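Local coordinates for C381 turret protein (Sulfolobus turreted icosahedral virus, PDB 4IND) that probably builds the turrets that project from the viral capsid, as a fivefold assembly of a chain with three jelly-roll domains, at residues Ser328-Phe333 against Trp344-Ile349; Ile157-His162 against Pro183-Asn188. All blocks are in the same frame, centred on the assembly; numbering follows the deposited sequence.

Contact 1. Residues Ser328-Phe333 against Trp344-Ile349; sequences STVWDF and WDIREI
Trp-344 is held between Trp-331 on one side of its indole plane and Ile-346 on the other, with the main chain of Val-330 at its rim. Ile-346 lays CG1 3.6 Å above one face, offset toward the rim. From the opposite side Trp-331 turns its edge to the indole in an offset edge-to-face pair, the planes meeting at 79°; Trp-331 in turn puts CD1 over the centre of the Phe-333 ring. With CG anti to the backbone N (chi1 -169°), Trp-344 swings its indole over to Val-330, where NE1 donates to Val-330 O, 2.8 Å away and in the ring plane; the N-H points almost straight at the oxygen (173°), although the donor stands above the carbonyl plane. Val-330 CG2 meets Trp-344 CZ2 at 3.9 Å and its CB meets Ile-346 CD1 at 3.8 Å. Trp-331 gives its own NE1 to Gly-337 O. The contact joins strand 328-332 to strand 346-349 and the loop just before it, end strands within this chain of the C-terminal domain's two sheets. The nearly straight bond gives the carbonyl of buried Val-330 a polar partner and, with the groups on the indole's two sides, probably restricts its rotation.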
ATOM      1  N   SER A 328      14.730  24.495 -19.295  1.00 38.79           N
ATOM      2  CA  SER A 328      14.406  25.587 -18.381  1.00 38.01           C
ATOM      3  C   SER A 328      15.560  25.837 -17.433  1.00 34.53           C
ATOM      4  O   SER A 328      16.263  24.909 -17.022  1.00 36.66           O
ATOM      5  CB  SER A 328      13.098  25.329 -17.622  1.00 59.14           C
ATOM      6  OG  SER A 328      12.923  23.952 -17.317  1.00 70.98           O
ATOM      7  N   THR A 329      15.768  27.106 -17.113  1.00 33.88           N
ATOM      8  CA  THR A 329      16.802  27.504 -16.174  1.00 37.47           C
ATOM      9  C   THR A 329      16.427  26.998 -14.792  1.00 38.46           C
ATOM     10  O   THR A 329      15.312  27.248 -14.326  1.00 40.29           O
ATOM     11  CB  THR A 329      16.953  29.025 -16.159  1.00 38.76           C
ATOM     12  OG1 THR A 329      17.342  29.473 -17.467  1.00 44.78           O
ATOM     13  CG2 THR A 329      18.004  29.458 -15.147  1.00 39.48           C
ATOM     14  N   VAL A 330      17.340  26.260 -14.155  1.00 37.59           N
ATOM     15  CA  VAL A 330      17.103  25.743 -12.798  1.00 31.33           C
ATOM     16  C   VAL A 330      17.954  26.490 -11.752  1.00 35.15           C
ATOM     17  O   VAL A 330      17.698  26.425 -10.550  1.00 33.45           O
ATOM     18  CB  VAL A 330      17.339  24.238 -12.698  1.00 32.98           C
ATOM     19  CG1 VAL A 330      16.255  23.471 -13.462  1.00 31.41           C
ATOM     20  CG2 VAL A 330      18.730  23.875 -13.217  1.00 33.83           C
ATOM     21  N   TRP A 331      18.980  27.188 -12.221  1.00 38.66           N
ATOM     22  CA  TRP A 331      19.738  28.094 -11.354  1.00 38.32           C
ATOM     23  C   TRP A 331      20.497  29.103 -12.181  1.00 32.89           C
ATOM     24  O   TRP A 331      21.105  28.767 -13.201  1.00 36.91           O
ATOM     25  CB  TRP A 331      20.716  27.353 -10.437  1.00 32.14           C
ATOM     26  CG  TRP A 331      21.270  28.272  -9.395  1.00 37.58           C
ATOM     27  CD1 TRP A 331      22.522  28.837  -9.372  1.00 39.41           C
ATOM     28  CD2 TRP A 331      20.577  28.791  -8.254  1.00 32.83           C
ATOM     29  NE1 TRP A 331      22.645  29.648  -8.279  1.00 38.55           N
ATOM     30  CE2 TRP A 331      21.462  29.646  -7.572  1.00 36.53           C
ATOM     31  CE3 TRP A 331      19.286  28.613  -7.734  1.00 34.68           C
ATOM     32  CZ2 TRP A 331      21.112  30.324  -6.392  1.00 35.26           C
ATOM     33  CZ3 TRP A 331      18.932  29.280  -6.561  1.00 34.23           C
ATOM     34  CH2 TRP A 331      19.844  30.124  -5.902  1.00 33.19           C
ATOM     35  N   ASP A 332      20.459  30.352 -11.742  1.00 35.58           N
ATOM     36  CA  ASP A 332      21.177  31.411 -12.414  1.00 35.19           C
ATOM     37  C   ASP A 332      22.275  31.874 -11.462  1.00 41.99           C
ATOM     38  O   ASP A 332      21.994  32.455 -10.415  1.00 40.92           O
ATOM     39  CB  ASP A 332      20.228  32.552 -12.759  1.00 36.00           C
ATOM     40  CG  ASP A 332      20.904  33.653 -13.545  1.00 48.43           C
ATOM     41  OD1 ASP A 332      22.123  33.861 -13.362  1.00 54.22           O
ATOM     42  OD2 ASP A 332      20.222  34.312 -14.351  1.00 50.21           O
ATOM     43  N   PHE A 333      23.528  31.585 -11.802  1.00 42.07           N
ATOM     44  CA  PHE A 333      24.635  31.858 -10.887  1.00 41.58           C
ATOM     45  C   PHE A 333      24.956  33.343 -10.762  1.00 49.23           C
ATOM     46  O   PHE A 333      25.591  33.773  -9.796  1.00 48.78           O
ATOM     47  CB  PHE A 333      25.877  31.055 -11.290  1.00 34.49           C
ATOM     48  CG  PHE A 333      25.692  29.588 -11.160  1.00 33.82           C
ATOM     49  CD1 PHE A 333      25.914  28.953  -9.948  1.00 34.66           C
ATOM     50  CD2 PHE A 333      25.262  28.827 -12.242  1.00 36.06           C
ATOM     51  CE1 PHE A 333      25.722  27.569  -9.824  1.00 35.19           C
ATOM     52  CE2 PHE A 333      25.073  27.454 -12.122  1.00 35.73           C
ATOM     53  CZ  PHE A 333      25.299  26.826 -10.916  1.00 38.11           C
ATOM     54  N   TRP A 344      17.513  23.415  -2.780  1.00 38.10           N
ATOM     55  CA  TRP A 344      17.552  23.225  -4.223  1.00 35.62           C
ATOM     56  C   TRP A 344      17.717  21.760  -4.530  1.00 41.52           C
ATOM     57  O   TRP A 344      18.668  21.123  -4.079  1.00 42.31           O
ATOM     58  CB  TRP A 344      18.732  23.989  -4.792  1.00 31.63           C
ATOM     59  CG  TRP A 344      18.797  24.138  -6.294  1.00 31.87           C
ATOM     60  CD1 TRP A 344      18.138  25.059  -7.059  1.00 30.72           C
ATOM     61  CD2 TRP A 344      19.643  23.403  -7.189  1.00 27.74           C
ATOM     62  NE1 TRP A 344      18.499  24.917  -8.382  1.00 34.68           N
ATOM     63  CE2 TRP A 344      19.444  23.915  -8.485  1.00 26.42           C
ATOM     64  CE3 TRP A 344      20.553  22.346  -7.022  1.00 30.97           C
ATOM     65  CZ2 TRP A 344      20.097  23.408  -9.609  1.00 29.59           C
ATOM     66  CZ3 TRP A 344      21.221  21.850  -8.127  1.00 31.35           C
ATOM     67  CH2 TRP A 344      20.988  22.377  -9.407  1.00 36.63           C
ATOM     68  N   ASP A 345      16.781  21.237  -5.308  1.00 42.00           N
ATOM     69  CA  ASP A 345      16.703  19.818  -5.606  1.00 41.00           C
ATOM     70  C   ASP A 345      15.919  19.722  -6.917  1.00 40.10           C
ATOM     71  O   ASP A 345      14.755  20.127  -6.978  1.00 36.21           O
ATOM     72  CB  ASP A 345      15.972  19.116  -4.452  1.00 47.55           C
ATOM     73  CG  ASP A 345      15.761  17.635  -4.694  1.00 57.00           C
ATOM     74  OD1 ASP A 345      16.690  16.973  -5.198  1.00 62.51           O
ATOM     75  OD2 ASP A 345      14.665  17.128  -4.368  1.00 57.86           O
ATOM     76  N   ILE A 346      16.564  19.242  -7.977  1.00 34.99           N
ATOM     77  CA  ILE A 346      15.915  19.194  -9.281  1.00 36.67           C
ATOM     78  C   ILE A 346      15.630  17.751  -9.646  1.00 36.81           C
ATOM     79  O   ILE A 346      16.565  16.966  -9.878  1.00 31.30           O
ATOM     80  CB  ILE A 346      16.788  19.827 -10.386  1.00 37.80           C
ATOM     81  CG1 ILE A 346      17.321  21.182  -9.944  1.00 32.54           C
ATOM     82  CG2 ILE A 346      15.997  19.955 -11.695  1.00 40.51           C
ATOM     83  CD1 ILE A 346      16.238  22.223  -9.637  1.00 32.55           C
ATOM     84  N   ARG A 347      14.346  17.399  -9.720  1.00 32.31           N
ATOM     85  CA  ARG A 347      13.967  16.029 -10.017  1.00 37.54           C
ATOM     86  C   ARG A 347      13.383  15.885 -11.409  1.00 37.15           C
ATOM     87  O   ARG A 347      13.051  16.878 -12.065  1.00 37.26           O
ATOM     88  CB  ARG A 347      12.951  15.517  -8.997  1.00 39.13           C
ATOM     89  CG  ARG A 347      12.999  16.239  -7.671  1.00 50.94           C
ATOM     90  CD  ARG A 347      12.549  15.344  -6.531  1.00 61.06           C
ATOM     91  NE  ARG A 347      11.283  14.670  -6.792  1.00 73.47           N
ATOM     92  CZ  ARG A 347      10.087  15.187  -6.526  1.00 80.74           C
ATOM     93  NH1 ARG A 347       9.985  16.402  -6.000  1.00 80.33           N
ATOM     94  NH2 ARG A 347       8.993  14.486  -6.798  1.00 84.83           N
ATOM     95  N   GLU A 348      13.272  14.635 -11.846  1.00 36.88           N
ATOM     96  CA  GLU A 348      12.600  14.281 -13.098  1.00 38.35           C
ATOM     97  C   GLU A 348      13.133  15.044 -14.306  1.00 34.58           C
ATOM     98  O   GLU A 348      12.384  15.623 -15.064  1.00 34.57           O
ATOM     99  CB  GLU A 348      11.087  14.446 -12.971  1.00 45.36           C
ATOM    100  CG  GLU A 348      10.448  13.342 -12.155  1.00 61.09           C
ATOM    101  CD  GLU A 348       9.005  13.115 -12.508  1.00 70.25           C
ATOM    102  OE1 GLU A 348       8.748  12.609 -13.629  1.00 68.66           O
ATOM    103  OE2 GLU A 348       8.138  13.453 -11.665  1.00 73.78           O
ATOM    104  N   ILE A 349      14.451  15.032 -14.470  1.00 29.84           N
ATOM    105  CA  ILE A 349      15.079  15.570 -15.669  1.00 35.04           C
ATOM    106  C   ILE A 349      16.006  14.489 -16.209  1.00 31.71           C
ATOM    107  O   ILE A 349      16.331  13.540 -15.494  1.00 28.28           O
ATOM    108  CB  ILE A 349      15.906  16.809 -15.326  1.00 34.86           C
ATOM    109  CG1 ILE A 349      16.835  16.476 -14.161  1.00 36.24           C
ATOM    110  CG2 ILE A 349      14.987  17.961 -14.945  1.00 30.83           C
ATOM    111  CD1 ILE A 349      18.017  17.386 -14.023  1.00 42.61           C
TER

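Contact 2. Residues Ile157-His162 against Pro183-Asn188; sequences IPKIIH and PYSYNN
Lys-159 sends its ammonium group to two successive residues of strand 176-187, reaching across the intervening strand 253-262. The stronger bond runs from Lys-159 NZ to Ser-185 OG at 2.9 Å; a second, weak one reaches from the same NZ to Tyr-184 O at 3.3 Å. The methylenes share in the contact: Lys-159 CE lies 3.9 Å from Pro-183 CB, and Lys-159 CD passes 3.5 Å from Ser-185 OG, so the aliphatic part of the lysine packs along Pro-183 and Ser-185 on the way to its polar end. With CG anti to the backbone N (chi1 -174°), the side chain sets out extended from the corner of the chain, then bends at chi3 (-68°), which carries NZ round to the hydroxyl. Behind this first shell, Lys-159 is the centre of an inverse gamma turn, closed by a weak bond from Ile-160 N to Pro-158 O (2.8 Å), and Ile-160 and Ile-161 form a classic beta bulge against Phe-255. Farther out, Lys-159 packs on Thr-254 of strand 253-262. The lysine thus sits at the break in strand 155-163, an end strand within this chain of a four-stranded sheet whose antiparallel 1-4-2-3 order is consistent with a jelly-roll, galactose-binding-like domain.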
ATOM      1  N   ILE A 157       9.240 -14.960 -18.787  1.00 25.47           N
ATOM      2  CA  ILE A 157       9.276 -15.933 -19.888  1.00 27.68           C
ATOM      3  C   ILE A 157      10.719 -16.353 -20.146  1.00 26.25           C
ATOM      4  O   ILE A 157      11.581 -15.494 -20.299  1.00 25.19           O
ATOM      5  CB  ILE A 157       8.719 -15.307 -21.159  1.00 25.40           C
ATOM      6  CG1 ILE A 157       7.251 -14.897 -20.940  1.00 30.43           C
ATOM      7  CG2 ILE A 157       8.824 -16.272 -22.352  1.00 24.95           C
ATOM      8  CD1 ILE A 157       6.702 -14.043 -22.081  1.00 27.42           C
ATOM      9  N   PRO A 158      10.982 -17.678 -20.188  1.00 29.94           N
ATOM     10  CA  PRO A 158      12.356 -18.176 -20.366  1.00 32.47           C
ATOM     11  C   PRO A 158      12.885 -17.877 -21.764  1.00 27.20           C
ATOM     12  O   PRO A 158      12.135 -17.361 -22.599  1.00 30.71           O
ATOM     13  CB  PRO A 158      12.230 -19.682 -20.111  1.00 34.20           C
ATOM     14  CG  PRO A 158      10.785 -20.005 -20.354  1.00 36.95           C
ATOM     15  CD  PRO A 158      10.019 -18.771 -19.954  1.00 29.41           C
ATOM     16  N   LYS A 159      14.163 -18.167 -22.004  1.00 31.84           N
ATOM     17  CA  LYS A 159      14.804 -17.787 -23.253  1.00 32.63           C
ATOM     18  C   LYS A 159      14.365 -18.749 -24.360  1.00 32.67           C
ATOM     19  O   LYS A 159      15.058 -19.694 -24.686  1.00 32.99           O
ATOM     20  CB  LYS A 159      16.328 -17.766 -23.095  1.00 26.40           C
ATOM     21  CG  LYS A 159      17.072 -17.238 -24.316  1.00 30.98           C
ATOM     22  CD  LYS A 159      18.574 -17.567 -24.240  1.00 36.90           C
ATOM     23  CE  LYS A 159      19.261 -16.790 -23.126  1.00 42.53           C
ATOM     24  NZ  LYS A 159      20.741 -16.959 -23.162  1.00 39.43           N
ATOM     25  N   ILE A 160      13.189 -18.492 -24.925  1.00 27.16           N
ATOM     26  CA  ILE A 160      12.603 -19.400 -25.915  1.00 30.12           C
ATOM     27  C   ILE A 160      11.965 -18.669 -27.101  1.00 29.45           C
ATOM     28  O   ILE A 160      11.420 -19.300 -28.009  1.00 33.02           O
ATOM     29  CB  ILE A 160      11.503 -20.282 -25.274  1.00 31.36           C
ATOM     30  CG1 ILE A 160      10.425 -19.386 -24.675  1.00 36.01           C
ATOM     31  CG2 ILE A 160      12.090 -21.230 -24.224  1.00 31.65           C
ATOM     32  CD1 ILE A 160       9.155 -20.154 -24.244  1.00 35.84           C
ATOM     33  N   ILE A 161      11.988 -17.339 -27.081  1.00 31.55           N
ATOM     34  CA  ILE A 161      11.360 -16.571 -28.149  1.00 29.21           C
ATOM     35  C   ILE A 161      12.345 -16.405 -29.283  1.00 29.27           C
ATOM     36  O   ILE A 161      13.452 -15.897 -29.094  1.00 32.15           O
ATOM     37  CB  ILE A 161      10.910 -15.167 -27.690  1.00 27.96           C
ATOM     38  CG1 ILE A 161      10.055 -15.236 -26.429  1.00 28.12           C
ATOM     39  CG2 ILE A 161      10.162 -14.446 -28.821  1.00 26.25           C
ATOM     40  CD1 ILE A 161       9.872 -13.872 -25.739  1.00 20.75           C
ATOM     41  N   HIS A 162      11.953 -16.835 -30.476  1.00 25.78           N
ATOM     42  CA  HIS A 162      12.852 -16.748 -31.626  1.00 30.51           C
ATOM     43  C   HIS A 162      12.527 -15.580 -32.535  1.00 35.20           C
ATOM     44  O   HIS A 162      11.366 -15.378 -32.915  1.00 31.73           O
ATOM     45  CB  HIS A 162      12.795 -18.035 -32.476  1.00 29.88           C
ATOM     46  CG  HIS A 162      13.263 -19.249 -31.753  1.00 43.85           C
ATOM     47  ND1 HIS A 162      14.587 -19.633 -31.727  1.00 50.52           N
ATOM     48  CD2 HIS A 162      12.596 -20.169 -31.017  1.00 36.01           C
ATOM     49  CE1 HIS A 162      14.711 -20.736 -31.016  1.00 45.31           C
ATOM     50  NE2 HIS A 162      13.514 -21.086 -30.576  1.00 41.79           N
ATOM     51  N   PRO A 183      17.318 -11.742 -21.370  1.00 25.65           N
ATOM     52  CA  PRO A 183      18.457 -12.620 -21.628  1.00 27.46           C
ATOM     53  C   PRO A 183      18.333 -13.025 -23.078  1.00 28.80           C
ATOM     54  O   PRO A 183      17.200 -13.269 -23.517  1.00 27.91           O
ATOM     55  CB  PRO A 183      18.176 -13.840 -20.740  1.00 33.38           C
ATOM     56  CG  PRO A 183      17.099 -13.415 -19.773  1.00 31.66           C
ATOM     57  CD  PRO A 183      16.309 -12.358 -20.481  1.00 25.65           C
ATOM     58  N   TYR A 184      19.434 -13.068 -23.816  1.00 30.05           N
ATOM     59  CA  TYR A 184      19.378 -13.442 -25.222  1.00 31.58           C
ATOM     60  C   TYR A 184      20.581 -14.278 -25.606  1.00 34.05           C
ATOM     61  O   TYR A 184      21.586 -14.266 -24.915  1.00 34.80           O
ATOM     62  CB  TYR A 184      19.335 -12.194 -26.107  1.00 32.60           C
ATOM     63  CG  TYR A 184      20.559 -11.323 -25.974  1.00 27.99           C
ATOM     64  CD1 TYR A 184      21.737 -11.636 -26.664  1.00 33.57           C
ATOM     65  CD2 TYR A 184      20.565 -10.198 -25.144  1.00 29.41           C
ATOM     66  CE1 TYR A 184      22.869 -10.852 -26.545  1.00 38.62           C
ATOM     67  CE2 TYR A 184      21.716  -9.409 -25.028  1.00 27.93           C
ATOM     68  CZ  TYR A 184      22.852  -9.751 -25.730  1.00 32.77           C
ATOM     69  OH  TYR A 184      23.984  -8.986 -25.615  1.00 37.85           O
ATOM     70  N   SER A 185      20.429 -15.029 -26.701  1.00 29.60           N
ATOM     71  CA  SER A 185      21.549 -15.678 -27.381  1.00 35.36           C
ATOM     72  C   SER A 185      21.405 -15.366 -28.859  1.00 34.43           C
ATOM     73  O   SER A 185      20.280 -15.250 -29.368  1.00 35.38           O
ATOM     74  CB  SER A 185      21.526 -17.195 -27.192  1.00 37.51           C
ATOM     75  OG  SER A 185      21.681 -17.562 -25.836  1.00 37.20           O
ATOM     76  N   TYR A 186      22.521 -15.218 -29.551  1.00 33.23           N
ATOM     77  CA  TYR A 186      22.466 -14.988 -30.987  1.00 34.56           C
ATOM     78  C   TYR A 186      23.441 -15.879 -31.720  1.00 40.88           C
ATOM     79  O   TYR A 186      24.419 -16.382 -31.147  1.00 39.45           O
ATOM     80  CB  TYR A 186      22.766 -13.520 -31.312  1.00 30.04           C
ATOM     81  CG  TYR A 186      24.187 -13.124 -30.985  1.00 37.02           C
ATOM     82  CD1 TYR A 186      25.229 -13.443 -31.834  1.00 45.65           C
ATOM     83  CD2 TYR A 186      24.478 -12.448 -29.817  1.00 39.10           C
ATOM     84  CE1 TYR A 186      26.528 -13.090 -31.530  1.00 53.33           C
ATOM     85  CE2 TYR A 186      25.761 -12.086 -29.504  1.00 45.08           C
ATOM     86  CZ  TYR A 186      26.786 -12.407 -30.361  1.00 49.09           C
ATOM     87  OH  TYR A 186      28.058 -12.036 -30.013  1.00 53.67           O
ATOM     88  N   ASN A 187      23.169 -16.077 -33.002  1.00 45.10           N
ATOM     89  CA  ASN A 187      24.120 -16.724 -33.884  1.00 43.82           C
ATOM     90  C   ASN A 187      24.278 -15.872 -35.136  1.00 40.34           C
ATOM     91  O   ASN A 187      23.354 -15.741 -35.934  1.00 52.29           O
ATOM     92  CB  ASN A 187      23.657 -18.138 -34.238  1.00 43.97           C
ATOM     93  CG  ASN A 187      24.608 -18.831 -35.188  1.00 64.83           C
ATOM     94  OD1 ASN A 187      25.788 -18.478 -35.258  1.00 67.49           O
ATOM     95  ND2 ASN A 187      24.106 -19.818 -35.928  1.00 65.76           N
ATOM     96  N   ASN A 188      25.447 -15.264 -35.290  1.00 48.40           N
ATOM     97  CA  ASN A 188      25.729 -14.502 -36.500  1.00 56.07           C
ATOM     98  C   ASN A 188      26.250 -15.474 -37.537  1.00 58.26           C
ATOM     99  O   ASN A 188      27.373 -15.941 -37.443  1.00 57.66           O
ATOM    100  CB  ASN A 188      26.765 -13.410 -36.225  1.00 57.25           C
ATOM    101  CG  ASN A 188      27.079 -12.574 -37.450  1.00 59.57           C
ATOM    102  OD1 ASN A 188      26.447 -12.719 -38.500  1.00 60.38           O
ATOM    103  ND2 ASN A 188      28.055 -11.681 -37.318  1.00 58.66           N
TER

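How the contacts relate
The two contacts illustrate one theme with different chemistry: each involves a strand at the end of its sheet within the chain, interrupted by a corner and a classic bulge, in sheets of the same 1-4-2-3 order. Contact 2 belongs to the second domain and contact 1 to the third, in series along the chain and on opposite sides of its centre. Their centres are 42 Å apart and their nearest atoms about 25 Å. Dihydrogenphosphate ions are bound in the vicinity of both, about 10 Å from the Ile-346 side chain and about 7 Å from that of Pro-183, but the residues touching across either contact do not line the ion pockets; segment 344-349 does carry Glu-348, a pocket residue.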